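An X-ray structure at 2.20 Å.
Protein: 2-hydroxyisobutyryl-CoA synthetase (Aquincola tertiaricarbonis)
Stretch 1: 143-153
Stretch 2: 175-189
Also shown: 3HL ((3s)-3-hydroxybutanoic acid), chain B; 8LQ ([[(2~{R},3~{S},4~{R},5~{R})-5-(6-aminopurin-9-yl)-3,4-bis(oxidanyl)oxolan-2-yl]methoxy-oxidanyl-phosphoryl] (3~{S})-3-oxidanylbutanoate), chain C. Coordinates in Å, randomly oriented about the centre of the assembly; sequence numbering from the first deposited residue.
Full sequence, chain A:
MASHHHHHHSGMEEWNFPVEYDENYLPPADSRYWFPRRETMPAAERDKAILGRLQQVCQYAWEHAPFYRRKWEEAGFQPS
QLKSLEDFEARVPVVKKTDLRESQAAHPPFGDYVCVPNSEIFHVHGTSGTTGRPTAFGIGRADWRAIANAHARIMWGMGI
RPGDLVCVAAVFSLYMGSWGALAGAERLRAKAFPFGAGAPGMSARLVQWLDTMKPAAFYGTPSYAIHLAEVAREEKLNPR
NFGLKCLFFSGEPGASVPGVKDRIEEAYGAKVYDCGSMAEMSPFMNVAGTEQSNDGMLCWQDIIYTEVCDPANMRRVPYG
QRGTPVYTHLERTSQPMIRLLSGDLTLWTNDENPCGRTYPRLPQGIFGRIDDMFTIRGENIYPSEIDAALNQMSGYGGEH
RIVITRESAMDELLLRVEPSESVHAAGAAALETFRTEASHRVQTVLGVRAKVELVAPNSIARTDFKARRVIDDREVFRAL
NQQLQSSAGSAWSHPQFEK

Stretch 1, residues 143-153: DWRAIANAHAR
Stretch 2, residues 175-189: YMGSWGALAGAERLR

The two helices pack so closely that backbone meets backbone: A152 CA lies 4.2 Å from G184 CA, and the axes of helix 143-153 and the helix beginning near M176 approach to 7.2 Å, crossing at -74°. Glycine makes this possible. A CB on G184 would fall 2.7 Å from H151 CB, a clash, and one on G180 would lie 3.1 Å from H151 CE1.

The space at G180 admits the imidazole of H151 (chi1 -76°, m; chi2 -177°), whose ND1 donates a nearly linear hydrogen bond to G180 O at 2.7 Å, at the ring edge, near its plane. Alanines continue the seam: A148 CB is 3.8 Å from A183 CB, and A152 CB reaches L188 CB at 4.0 Å.

The CA-to-CB bond of R187 (t, p, t, chi4 89°) points toward stretch 1, and the side chain sits as a knob among R145, A148, N149 and A152. R187 NE donates a hydrogen bond to N149 OD1 at 2.8 Å, while N149 ND2 (chi1 -78°, m) donates a hydrogen bond to R145 O at 2.7 Å, consistent with the amide orientation, OD1 accepting and ND2 donating.

Toward the N-terminal part of helix 176-187, W144 (chi1 -161°, t; chi2 -86°) presents its ring edge to W179, W144 CH2 to W179 CB 3.7 Å. A water bridges W144 NE1 (3.0 Å from its oxygen) and E186 OE1 (2.7 Å). Stretch 1 is helical throughout; in stretch 2, R189 is the first residue to leave helical phi/psi, its positive phi (66°) marking a Schellman motif.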

# COMPACT_ATOMS: atom_id res chain seq x y z
N ASP A 143 14.26 -11.53 8.63
CA ASP A 143 13.06 -11.31 9.48
C ASP A 143 11.77 -11.22 8.68
O ASP A 143 10.77 -11.76 9.11
CB ASP A 143 13.21 -10.08 10.37
CG ASP A 143 14.13 -10.30 11.54
OD1 ASP A 143 14.71 -11.40 11.63
OD2 ASP A 143 14.28 -9.40 12.35
N TRP A 144 11.79 -10.58 7.51
CA TRP A 144 10.63 -10.46 6.63
C TRP A 144 10.16 -11.89 6.24
O TRP A 144 8.96 -12.19 6.29
CB TRP A 144 10.98 -9.59 5.36
CG TRP A 144 9.73 -9.08 4.69
CD1 TRP A 144 8.99 -9.74 3.75
CD2 TRP A 144 8.96 -7.93 5.09
NE1 TRP A 144 7.84 -9.03 3.48
CE2 TRP A 144 7.80 -7.91 4.27
CE3 TRP A 144 9.14 -6.92 6.04
CZ2 TRP A 144 6.83 -6.90 4.38
CZ3 TRP A 144 8.19 -5.89 6.12
CH2 TRP A 144 7.05 -5.89 5.30
N ARG A 145 11.12 -12.77 5.90
CA ARG A 145 10.86 -14.20 5.61
C ARG A 145 10.32 -14.91 6.86
O ARG A 145 9.34 -15.64 6.76
CB ARG A 145 12.08 -14.93 5.01
CG ARG A 145 12.55 -14.43 3.62
CD ARG A 145 11.44 -13.95 2.67
NE ARG A 145 10.37 -14.93 2.42
CZ ARG A 145 9.15 -14.61 2.00
NH1 ARG A 145 8.82 -13.35 1.80
NH2 ARG A 145 8.25 -15.56 1.78
N ALA A 146 10.91 -14.65 8.05
CA ALA A 146 10.43 -15.24 9.32
C ALA A 146 8.96 -14.81 9.60
O ALA A 146 8.15 -15.63 10.01
CB ALA A 146 11.34 -14.83 10.48
N ILE A 147 8.63 -13.55 9.30
CA ILE A 147 7.27 -12.99 9.47
C ILE A 147 6.28 -13.63 8.47
O ILE A 147 5.17 -14.01 8.86
CB ILE A 147 7.29 -11.42 9.34
CG1 ILE A 147 8.11 -10.78 10.49
CG2 ILE A 147 5.84 -10.85 9.27
CD1 ILE A 147 8.54 -9.29 10.29
N ALA A 148 6.66 -13.72 7.17
CA ALA A 148 5.81 -14.30 6.13
C ALA A 148 5.47 -15.77 6.41
O ALA A 148 4.32 -16.17 6.23
CB ALA A 148 6.49 -14.16 4.77
N ASN A 149 6.45 -16.54 6.89
CA ASN A 149 6.27 -17.94 7.24
C ASN A 149 5.40 -18.13 8.46
O ASN A 149 4.47 -18.95 8.43
CB ASN A 149 7.61 -18.64 7.39
CG ASN A 149 8.21 -18.97 6.07
OD1 ASN A 149 7.96 -20.04 5.51
ND2 ASN A 149 9.00 -18.06 5.51
N ALA A 150 5.67 -17.35 9.54
CA ALA A 150 4.87 -17.36 10.76
C ALA A 150 3.44 -17.03 10.41
O ALA A 150 2.55 -17.73 10.84
CB ALA A 150 5.38 -16.32 11.74
N HIS A 151 3.21 -16.00 9.57
CA HIS A 151 1.85 -15.58 9.22
C HIS A 151 1.11 -16.57 8.35
O HIS A 151 -0.07 -16.74 8.58
CB HIS A 151 1.84 -14.17 8.62
CG HIS A 151 2.02 -13.12 9.66
ND1 HIS A 151 1.98 -11.81 9.35
CD2 HIS A 151 2.23 -13.25 11.00
CE1 HIS A 151 2.15 -11.16 10.49
NE2 HIS A 151 2.29 -11.99 11.50
N ALA A 152 1.79 -17.22 7.35
CA ALA A 152 1.17 -18.26 6.49
C ALA A 152 0.69 -19.42 7.37
O ALA A 152 -0.40 -19.95 7.13
CB ALA A 152 2.18 -18.78 5.47
N ARG A 153 1.50 -19.79 8.37
CA ARG A 153 1.23 -20.85 9.34
C ARG A 153 -0.07 -20.62 10.13
O ARG A 153 -0.94 -21.50 10.18
CB ARG A 153 2.44 -20.99 10.27
CG ARG A 153 2.18 -21.77 11.55
CD ARG A 153 3.47 -22.04 12.25
NE ARG A 153 3.25 -22.62 13.57
CZ ARG A 153 4.14 -22.61 14.55
NH1 ARG A 153 5.34 -22.07 14.35
NH2 ARG A 153 3.86 -23.16 15.72
N TYR A 175 2.30 1.55 8.53
CA TYR A 175 1.53 0.55 9.27
C TYR A 175 1.87 -0.92 8.92
O TYR A 175 1.73 -1.33 7.77
CB TYR A 175 0.04 0.86 9.09
CG TYR A 175 -0.87 -0.05 9.87
CD1 TYR A 175 -0.83 -0.09 11.26
CD2 TYR A 175 -1.80 -0.87 9.23
CE1 TYR A 175 -1.69 -0.90 12.00
CE2 TYR A 175 -2.68 -1.68 9.95
CZ TYR A 175 -2.61 -1.70 11.34
OH TYR A 175 -3.45 -2.49 12.07
N MET A 176 2.25 -1.72 9.95
CA MET A 176 2.69 -3.11 9.76
C MET A 176 1.60 -4.13 9.46
O MET A 176 1.91 -5.18 8.87
CB MET A 176 3.51 -3.62 10.95
CG MET A 176 4.90 -2.99 11.05
SD MET A 176 5.98 -3.33 9.67
CE MET A 176 6.23 -5.10 9.78
N GLY A 177 0.37 -3.85 9.91
CA GLY A 177 -0.78 -4.72 9.77
C GLY A 177 -1.00 -5.25 8.37
O GLY A 177 -1.06 -6.47 8.17
N SER A 178 -1.17 -4.33 7.41
CA SER A 178 -1.40 -4.68 6.00
C SER A 178 -0.27 -5.52 5.40
O SER A 178 -0.54 -6.55 4.76
CB SER A 178 -1.58 -3.42 5.18
OG SER A 178 -0.46 -2.58 5.35
N TRP A 179 1.00 -5.09 5.62
CA TRP A 179 2.20 -5.77 5.09
C TRP A 179 2.33 -7.16 5.66
O TRP A 179 2.67 -8.10 4.94
CB TRP A 179 3.49 -4.93 5.36
CG TRP A 179 3.44 -3.59 4.70
CD1 TRP A 179 3.09 -2.41 5.29
CD2 TRP A 179 3.66 -3.29 3.31
NE1 TRP A 179 3.11 -1.39 4.36
CE2 TRP A 179 3.44 -1.91 3.14
CE3 TRP A 179 3.99 -4.08 2.19
CZ2 TRP A 179 3.56 -1.28 1.89
CZ3 TRP A 179 4.10 -3.45 0.95
CH2 TRP A 179 3.90 -2.07 0.81
N GLY A 180 2.03 -7.30 6.94
CA GLY A 180 2.08 -8.60 7.60
C GLY A 180 1.07 -9.60 7.08
O GLY A 180 1.40 -10.77 6.91
N ALA A 181 -0.16 -9.15 6.79
CA ALA A 181 -1.19 -10.05 6.24
C ALA A 181 -0.86 -10.40 4.79
O ALA A 181 -1.08 -11.54 4.36
CB ALA A 181 -2.57 -9.41 6.34
N LEU A 182 -0.33 -9.42 4.04
CA LEU A 182 0.09 -9.64 2.66
C LEU A 182 1.22 -10.70 2.57
O LEU A 182 1.15 -11.59 1.71
CB LEU A 182 0.52 -8.31 2.02
CG LEU A 182 1.26 -8.38 0.69
CD1 LEU A 182 0.35 -8.91 -0.42
CD2 LEU A 182 1.84 -7.06 0.33
N ALA A 183 2.27 -10.57 3.43
CA ALA A 183 3.43 -11.48 3.45
C ALA A 183 3.00 -12.91 3.76
O ALA A 183 3.56 -13.84 3.20
CB ALA A 183 4.49 -11.00 4.44
N GLY A 184 2.01 -13.07 4.63
CA GLY A 184 1.44 -14.37 5.01
C GLY A 184 0.67 -14.97 3.86
O GLY A 184 0.83 -16.15 3.56
N ALA A 185 -0.16 -14.15 3.19
CA ALA A 185 -0.94 -14.56 2.01
C ALA A 185 -0.01 -15.02 0.88
O ALA A 185 -0.25 -16.08 0.29
CB ALA A 185 -1.84 -13.42 1.55
N GLU A 186 1.06 -14.26 0.61
CA GLU A 186 2.08 -14.58 -0.41
C GLU A 186 2.73 -15.94 -0.10
O GLU A 186 2.79 -16.80 -0.99
CB GLU A 186 3.16 -13.47 -0.46
CG GLU A 186 2.71 -12.15 -1.10
CD GLU A 186 3.69 -10.98 -1.05
OE1 GLU A 186 4.68 -11.04 -0.30
OE2 GLU A 186 3.45 -9.98 -1.77
N ARG A 187 3.22 -16.13 1.14
CA ARG A 187 3.87 -17.38 1.56
C ARG A 187 2.88 -18.58 1.59
O ARG A 187 3.25 -19.72 1.26
CB ARG A 187 4.59 -17.20 2.92
CG ARG A 187 5.31 -18.45 3.46
CD ARG A 187 6.31 -19.06 2.48
NE ARG A 187 6.85 -20.33 2.96
CZ ARG A 187 6.32 -21.53 2.74
NH1 ARG A 187 6.88 -22.62 3.24
NH2 ARG A 187 5.21 -21.65 2.02
N LEU A 188 1.61 -18.30 1.92
CA LEU A 188 0.55 -19.33 1.95
C LEU A 188 0.20 -19.83 0.53
O LEU A 188 -0.51 -20.83 0.38
CB LEU A 188 -0.70 -18.76 2.65
CG LEU A 188 -1.92 -19.69 2.90
CD1 LEU A 188 -1.50 -21.04 3.55
CD2 LEU A 188 -2.97 -18.97 3.70
N ARG A 189 0.72 -19.14 -0.51
CA ARG A 189 0.43 -19.40 -1.92
C ARG A 189 -1.06 -19.11 -2.19
O ARG A 189 -1.70 -19.74 -3.03
CB ARG A 189 0.89 -20.80 -2.41
CG ARG A 189 2.30 -21.22 -1.97
CD ARG A 189 3.41 -20.52 -2.73
NE ARG A 189 4.71 -20.62 -2.05
CZ ARG A 189 5.45 -19.57 -1.68
NH1 ARG A 189 6.62 -19.77 -1.08
NH2 ARG A 189 5.05 -18.33 -1.93
CA 3HL B . -1.10 -3.75 14.96
CB 3HL B . 0.29 -3.70 14.29
OG1 3HL B . 0.76 -4.97 13.84
CG2 3HL B . 0.30 -2.79 13.10
C 3HL B . -1.61 -5.17 14.90
OA 3HL B . -1.88 -5.66 13.81
OB 3HL B . -1.55 -5.86 16.06
N9 8LQ C . -4.51 -3.97 19.19
C8 8LQ C . -3.94 -4.53 18.11
N7 8LQ C . -4.57 -5.67 17.84
C5 8LQ C . -5.52 -5.84 18.77
C6 8LQ C . -6.48 -6.77 18.96
N6 8LQ C . -6.53 -7.80 18.13
N1 8LQ C . -7.36 -6.70 19.98
C2 8LQ C . -7.32 -5.62 20.86
N3 8LQ C . -6.37 -4.63 20.61
C4 8LQ C . -5.48 -4.78 19.60
CAA 8LQ C . 0.22 -4.27 13.32
CAZ 8LQ C . -1.03 -4.95 13.95
OAE 8LQ C . -2.20 -4.54 13.25
CAL 8LQ C . -1.20 -4.60 15.44
CAS 8LQ C . -1.26 -3.07 15.64
OAC 8LQ C . -2.29 -2.46 15.39
OAQ 8LQ C . -0.06 -2.49 16.02
PBC 8LQ C . 0.03 -0.98 16.55
OAH 8LQ C . -0.41 -0.09 15.32
OAD 8LQ C . 1.37 -0.63 17.07
O5' 8LQ C . -1.03 -0.92 17.72
C5' 8LQ C . -0.92 -1.90 18.75
C4' 8LQ C . -2.03 -1.71 19.75
O4' 8LQ C . -3.31 -1.85 19.08
C3' 8LQ C . -1.95 -2.84 20.69
O3' 8LQ C . -1.01 -2.54 21.76
C2' 8LQ C . -3.40 -2.90 21.18
O2' 8LQ C . -3.71 -1.80 22.12
C1' 8LQ C . -4.15 -2.69 19.88
O HOH W 1 6.05 -9.20 1.08
O HOH W 2 6.21 -15.73 -0.70